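Local atomic coordinates of DNA-binding response regulator, merR family (Colwellia psychrerythraea, PDB entry 3CNB), a protein that probably binds DNA as a two-component response regulator, the present chain being its signal receiver domain of the CheY kind. Residues L12-D17 with K38-P43; V53-V58 with A83-I88. All coordinates share one frame; numbering follows the deposited sequence.

Contact 1: residues L12-D17 with K38-P43; sequences LIIEDD and KIAYNP
Ile13 is gripped by Lys38 and Ala40 through two backbone hydrogen bonds. Ile13 N donates to Lys38 O at 2.8 Å, and Ala40 N donates back to Ile13 O. Past the end of the paired strands, Glu15 N reaches Ala40 O at 3.1 Å. All three bonds are close to straight. The first two join parallel strands 10-14 and 36-40 of a beta-alpha-beta unit. Where the strands end, Asp16 CB lies 3.3 Å from Tyr41 O. Asp16 OD2 accepts a hydrogen bond from Val65 N. Glu15 OE1 takes the N-H of Asp17 on its anti lone pair, while OE2 forms a salt bridge with Lys113.

The side chains pack on both sheet faces. Leu12 CG is anti to the backbone N (chi1 -158°), and its CD2 comes 4.0 Å from Ala40 CB, on the face covered by helix 43-52. Ile14 CG1 meets the same methyl at 4.4 Å. On the other face Ile13 and Ile39 lie side by side, both touching Thr25 of helix 18-31. Ile39 CG2 lies over one face of the Tyr41 ring, 3.6 Å above its plane and off-centre. Apolar packing gives way to Glu15, Asp16, Asp61 and Lys113, consistent with the acidic pocket of CheY-like receivers, Asp61 being the predicted phosphorylation site. Glu15 OE1 and Asp61 OD2 lie close and would probably repel, which Lys113 may ease.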
loop_
_atom_site.group_PDB
_atom_site.type_symbol
_atom_site.label_atom_id
_atom_site.label_comp_id
_atom_site.label_asym_id
_atom_site.label_seq_id
_atom_site.Cartn_x
_atom_site.Cartn_y
_atom_site.Cartn_z
ATOM N N LEU A 12 -2.009 -5.610 3.374
ATOM C CA LEU A 12 -1.312 -6.236 2.250
ATOM C C LEU A 12 -0.252 -5.295 1.678
ATOM O O LEU A 12 -0.553 -4.165 1.262
ATOM C CB LEU A 12 -2.322 -6.620 1.136
ATOM C CG LEU A 12 -2.116 -7.683 0.039
ATOM C CD1 LEU A 12 -2.490 -7.097 -1.326
ATOM C CD2 LEU A 12 -0.734 -8.328 -0.009
ATOM N N ILE A 13 0.979 -5.786 1.613
ATOM C CA ILE A 13 2.097 -5.039 1.060
ATOM C C ILE A 13 2.430 -5.576 -0.318
ATOM O O ILE A 13 2.763 -6.751 -0.458
ATOM C CB ILE A 13 3.369 -5.120 1.976
ATOM C CG1 ILE A 13 3.118 -4.437 3.317
ATOM C CG2 ILE A 13 4.616 -4.507 1.293
ATOM C CD1 ILE A 13 4.026 -4.964 4.404
ATOM N N ILE A 14 2.346 -4.725 -1.312
ATOM C CA ILE A 14 2.728 -5.033 -2.657
ATOM C C ILE A 14 4.069 -4.429 -3.005
ATOM O O ILE A 14 4.177 -3.264 -3.205
ATOM C CB ILE A 14 1.679 -4.568 -3.623
ATOM C CG1 ILE A 14 0.378 -5.318 -3.406
ATOM C CG2 ILE A 14 2.138 -4.721 -4.989
ATOM C CD1 ILE A 14 -0.803 -4.681 -3.897
ATOM N N GLU A 15 5.085 -5.260 -3.099
ATOM C CA GLU A 15 6.466 -4.824 -3.160
ATOM C C GLU A 15 7.452 -5.916 -3.609
ATOM O O GLU A 15 7.582 -6.894 -2.959
ATOM C CB GLU A 15 6.853 -4.315 -1.787
ATOM C CG GLU A 15 8.267 -3.907 -1.591
ATOM C CD GLU A 15 8.661 -2.765 -2.439
ATOM O OE1 GLU A 15 9.468 -2.960 -3.311
ATOM O OE2 GLU A 15 8.159 -1.691 -2.272
ATOM N N ASP A 16 8.173 -5.725 -4.697
ATOM C CA ASP A 16 9.117 -6.740 -5.145
ATOM C C ASP A 16 10.491 -6.733 -4.535
ATOM O O ASP A 16 11.200 -7.682 -4.668
ATOM C CB ASP A 16 9.168 -6.958 -6.664
ATOM C CG ASP A 16 9.409 -5.709 -7.426
ATOM O OD1 ASP A 16 9.585 -4.695 -6.780
ATOM O OD2 ASP A 16 9.424 -5.713 -8.639
ATOM N N ASP A 17 10.844 -5.660 -3.848
ATOM C CA ASP A 17 12.096 -5.587 -3.095
ATOM C C ASP A 17 11.913 -6.345 -1.784
ATOM O O ASP A 17 11.226 -5.875 -0.882
ATOM C CB ASP A 17 12.476 -4.124 -2.857
ATOM C CG ASP A 17 13.867 -3.941 -2.253
ATOM O OD1 ASP A 17 14.430 -4.866 -1.633
ATOM O OD2 ASP A 17 14.394 -2.820 -2.391
ATOM N N LYS A 38 0.570 -9.222 5.250
ATOM C CA LYS A 38 0.965 -10.135 4.189
ATOM C C LYS A 38 1.700 -9.396 3.078
ATOM O O LYS A 38 1.470 -8.197 2.853
ATOM C CB LYS A 38 -0.246 -10.900 3.645
ATOM C CG LYS A 38 -0.958 -11.769 4.691
ATOM C CD LYS A 38 -0.276 -13.118 4.893
ATOM C CE LYS A 38 -0.807 -13.819 6.141
ATOM N NZ LYS A 38 0.200 -14.760 6.711
ATOM N N ILE A 39 2.626 -10.107 2.428
ATOM C CA ILE A 39 3.390 -9.571 1.308
ATOM C C ILE A 39 3.068 -10.287 -0.004
ATOM O O ILE A 39 3.041 -11.512 -0.062
ATOM C CB ILE A 39 4.929 -9.643 1.532
ATOM C CG1 ILE A 39 5.321 -9.063 2.890
ATOM C CG2 ILE A 39 5.655 -8.895 0.444
ATOM C CD1 ILE A 39 6.684 -9.544 3.369
ATOM N N ALA A 40 2.833 -9.493 -1.042
ATOM C CA ALA A 40 2.798 -9.976 -2.399
ATOM C C ALA A 40 4.053 -9.457 -3.108
ATOM O O ALA A 40 4.261 -8.237 -3.245
ATOM C CB ALA A 40 1.548 -9.505 -3.067
ATOM N N TYR A 41 4.903 -10.398 -3.534
ATOM C CA TYR A 41 6.211 -10.087 -4.106
ATOM C C TYR A 41 6.185 -9.917 -5.601
ATOM O O TYR A 41 7.190 -9.538 -6.195
ATOM C CB TYR A 41 7.220 -11.198 -3.781
ATOM C CG TYR A 41 7.645 -11.279 -2.330
ATOM C CD1 TYR A 41 8.462 -10.304 -1.763
ATOM C CD2 TYR A 41 7.236 -12.339 -1.528
ATOM C CE1 TYR A 41 8.854 -10.385 -0.423
ATOM C CE2 TYR A 41 7.620 -12.430 -0.201
ATOM C CZ TYR A 41 8.426 -11.451 0.345
ATOM O OH TYR A 41 8.805 -11.560 1.665
ATOM N N ASN A 42 5.046 -10.207 -6.217
ATOM C CA ASN A 42 4.953 -10.173 -7.676
ATOM C C ASN A 42 3.532 -9.801 -8.066
ATOM O O ASN A 42 2.655 -9.913 -7.219
ATOM C CB ASN A 42 5.359 -11.539 -8.266
ATOM C CG ASN A 42 4.463 -12.665 -7.809
ATOM O OD1 ASN A 42 3.276 -12.722 -8.146
ATOM N ND2 ASN A 42 5.037 -13.591 -7.042
ATOM N N PRO A 43 3.292 -9.396 -9.339
ATOM C CA PRO A 43 1.942 -8.936 -9.715
ATOM C C PRO A 43 0.793 -9.944 -9.551
ATOM O O PRO A 43 -0.325 -9.529 -9.226
ATOM C CB PRO A 43 2.097 -8.526 -11.184
ATOM C CG PRO A 43 3.570 -8.347 -11.397
ATOM C CD PRO A 43 4.230 -9.319 -10.480
#

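Contact 2: residues V53-V58 with A83-I88; sequences VKPDVV and ANIIVI
Ile85 packs against Pro55 and Val58 at the start of two neighbouring parallel strands, 57-61 and 86-91. These strands belong to a beta-alpha-beta unit of the CheY-like receiver fold, with helix 69-77 between them. Ile85 CB lies 4.1 Å from Asp56 O. CG1, anti to the carbonyl carbon (chi1 -64°), leads toward Pro55 and comes 3.4 Å from Pro55 O. CD1 continues that way and ends 4.0 Å from Pro55 CG. The other branch, CG2, comes within 3.4 Å of Val58 CG1, a very short carbon pair. The Val58 side chain is near an eclipsed torsion, so the exact closeness is doubtful. Ile76 of helix 69-77 also touches Ile85. An alanine here would probably open a gap between Pro55 and Val58 and leave Val58 CG1 with less to pack against.

The backbones are joined by three hydrogen bonds. Ile86 N donates to Asp56 O, Val58 N to Ile86 O, and Ile88 N to Val58 O. The first two donors are tilted from the carbonyl plane by 20° and 26°. On the sheet face opposite Val58, Val57 CG2 meets Ile86 CD1 at 4.0 Å, and Val57 CG1 makes a looser contact with Ile88 CD1. Helix 117-129 covers this side through Ile124 and Leu127. Where the strands begin, one water donates to Asp56 O at 3.1 Å and to Asn84 O at 2.8 Å.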
loop_
_atom_site.group_PDB
_atom_site.type_symbol
_atom_site.label_atom_id
_atom_site.label_comp_id
_atom_site.label_asym_id
_atom_site.label_seq_id
_atom_site.Cartn_x
_atom_site.Cartn_y
_atom_site.Cartn_z
ATOM N N VAL A 53 -6.577 -12.263 1.345
ATOM C CA VAL A 53 -6.126 -11.647 2.585
ATOM C C VAL A 53 -7.209 -10.676 3.076
ATOM O O VAL A 53 -7.317 -10.419 4.271
ATOM C CB VAL A 53 -4.743 -10.967 2.335
ATOM C CG1 VAL A 53 -4.396 -9.920 3.365
ATOM C CG2 VAL A 53 -3.641 -12.035 2.219
ATOM N N LYS A 54 -8.030 -10.191 2.141
ATOM C CA LYS A 54 -9.052 -9.158 2.385
ATOM C C LYS A 54 -8.482 -7.993 3.207
ATOM O O LYS A 54 -8.917 -7.772 4.337
ATOM C CB LYS A 54 -10.290 -9.746 3.078
ATOM C CG LYS A 54 -11.012 -10.837 2.301
ATOM C CD LYS A 54 -11.544 -11.933 3.227
ATOM C CE LYS A 54 -12.830 -11.514 3.928
ATOM N NZ LYS A 54 -13.393 -12.615 4.764
ATOM N N PRO A 55 -7.518 -7.245 2.636
ATOM C CA PRO A 55 -6.782 -6.282 3.455
ATOM C C PRO A 55 -7.600 -5.037 3.732
ATOM O O PRO A 55 -8.501 -4.687 2.962
ATOM C CB PRO A 55 -5.562 -5.955 2.596
ATOM C CG PRO A 55 -6.025 -6.180 1.171
ATOM C CD PRO A 55 -7.098 -7.222 1.218
ATOM N N ASP A 56 -7.323 -4.392 4.852
ATOM C CA ASP A 56 -7.992 -3.139 5.168
ATOM C C ASP A 56 -7.165 -2.010 4.603
ATOM O O ASP A 56 -7.689 -0.965 4.275
ATOM C CB ASP A 56 -8.131 -3.003 6.676
ATOM C CG ASP A 56 -8.994 -4.095 7.265
ATOM O OD1 ASP A 56 -10.217 -4.066 7.014
ATOM O OD2 ASP A 56 -8.450 -4.989 7.937
ATOM N N VAL A 57 -5.858 -2.261 4.515
ATOM C CA VAL A 57 -4.862 -1.324 4.031
ATOM C C VAL A 57 -3.993 -2.016 2.980
ATOM O O VAL A 57 -3.557 -3.154 3.192
ATOM C CB VAL A 57 -3.937 -0.806 5.196
ATOM C CG1 VAL A 57 -2.885 0.166 4.663
ATOM C CG2 VAL A 57 -4.760 -0.110 6.293
ATOM N N VAL A 58 -3.756 -1.363 1.844
ATOM C CA VAL A 58 -2.654 -1.817 0.967
ATOM C C VAL A 58 -1.572 -0.777 0.748
ATOM O O VAL A 58 -1.839 0.387 0.393
ATOM C CB VAL A 58 -3.048 -2.514 -0.425
ATOM C CG1 VAL A 58 -4.436 -3.126 -0.437
ATOM C CG2 VAL A 58 -2.754 -1.645 -1.657
ATOM N N ALA A 83 -13.442 -0.938 -2.587
ATOM C CA ALA A 83 -13.436 0.537 -2.593
ATOM C C ALA A 83 -13.029 1.155 -1.265
ATOM O O ALA A 83 -12.431 2.230 -1.249
ATOM C CB ALA A 83 -14.773 1.071 -3.012
ATOM N N ASN A 84 -13.323 0.471 -0.160
ATOM C CA ASN A 84 -12.999 0.977 1.184
ATOM C C ASN A 84 -11.599 0.680 1.726
ATOM O O ASN A 84 -11.241 1.138 2.827
ATOM C CB ASN A 84 -14.070 0.531 2.184
ATOM C CG ASN A 84 -15.384 1.233 1.950
ATOM O OD1 ASN A 84 -15.423 2.452 1.781
ATOM N ND2 ASN A 84 -16.463 0.471 1.908
ATOM N N ILE A 85 -10.812 -0.080 0.964
ATOM C CA ILE A 85 -9.416 -0.352 1.311
ATOM C C ILE A 85 -8.633 0.966 1.306
ATOM O O ILE A 85 -8.765 1.768 0.374
ATOM C CB ILE A 85 -8.770 -1.361 0.302
ATOM C CG1 ILE A 85 -9.452 -2.731 0.376
ATOM C CG2 ILE A 85 -7.283 -1.516 0.553
ATOM C CD1 ILE A 85 -8.769 -3.829 -0.491
ATOM N N ILE A 86 -7.852 1.205 2.360
ATOM C CA ILE A 86 -6.992 2.391 2.419
ATOM C C ILE A 86 -5.722 2.092 1.641
ATOM O O ILE A 86 -4.950 1.210 2.021
ATOM C CB ILE A 86 -6.592 2.765 3.871
ATOM C CG1 ILE A 86 -7.819 3.074 4.731
ATOM C CG2 ILE A 86 -5.563 3.933 3.887
ATOM C CD1 ILE A 86 -7.591 2.683 6.214
ATOM N N VAL A 87 -5.527 2.820 0.544
ATOM C CA VAL A 87 -4.395 2.615 -0.323
ATOM C C VAL A 87 -3.324 3.689 -0.090
ATOM O O VAL A 87 -3.568 4.879 -0.274
ATOM C CB VAL A 87 -4.808 2.598 -1.827
ATOM C CG1 VAL A 87 -3.578 2.573 -2.717
ATOM C CG2 VAL A 87 -5.716 1.391 -2.132
ATOM N N ILE A 88 -2.132 3.244 0.288
ATOM C CA ILE A 88 -0.995 4.137 0.430
ATOM C C ILE A 88 0.050 3.784 -0.619
ATOM O O ILE A 88 0.659 2.720 -0.557
ATOM C CB ILE A 88 -0.415 4.066 1.877
ATOM C CG1 ILE A 88 -1.480 4.544 2.886
ATOM C CG2 ILE A 88 0.832 4.931 2.017
ATOM C CD1 ILE A 88 -1.138 4.280 4.313
HETATM O O HOH W 1 -10.478 0.069 5.286
#

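Both segments of contact 1 come before those of contact 2 in the chain, and the two centres lie about 13 Å apart. Each contact joins two strands of a beta-alpha-beta unit, and their strands all belong to one five-stranded parallel sheet. Strands 10-14 and 57-61 are neighbours, which puts the four strands in the order 36-40, 10-14, 57-61, 86-91. The two contacts touch directly: Leu12 N probably donates a hydrogen bond to Val57 O, and Leu12 CB packs on Pro55 CB. Lys38 CG also rests on Val53 CG2. Strand 57-61 runs from contact 2 to Asp61, beside Glu15 and Asp16 of contact 1, so both contacts join strands whose ends carry the probable phosphorylation pocket.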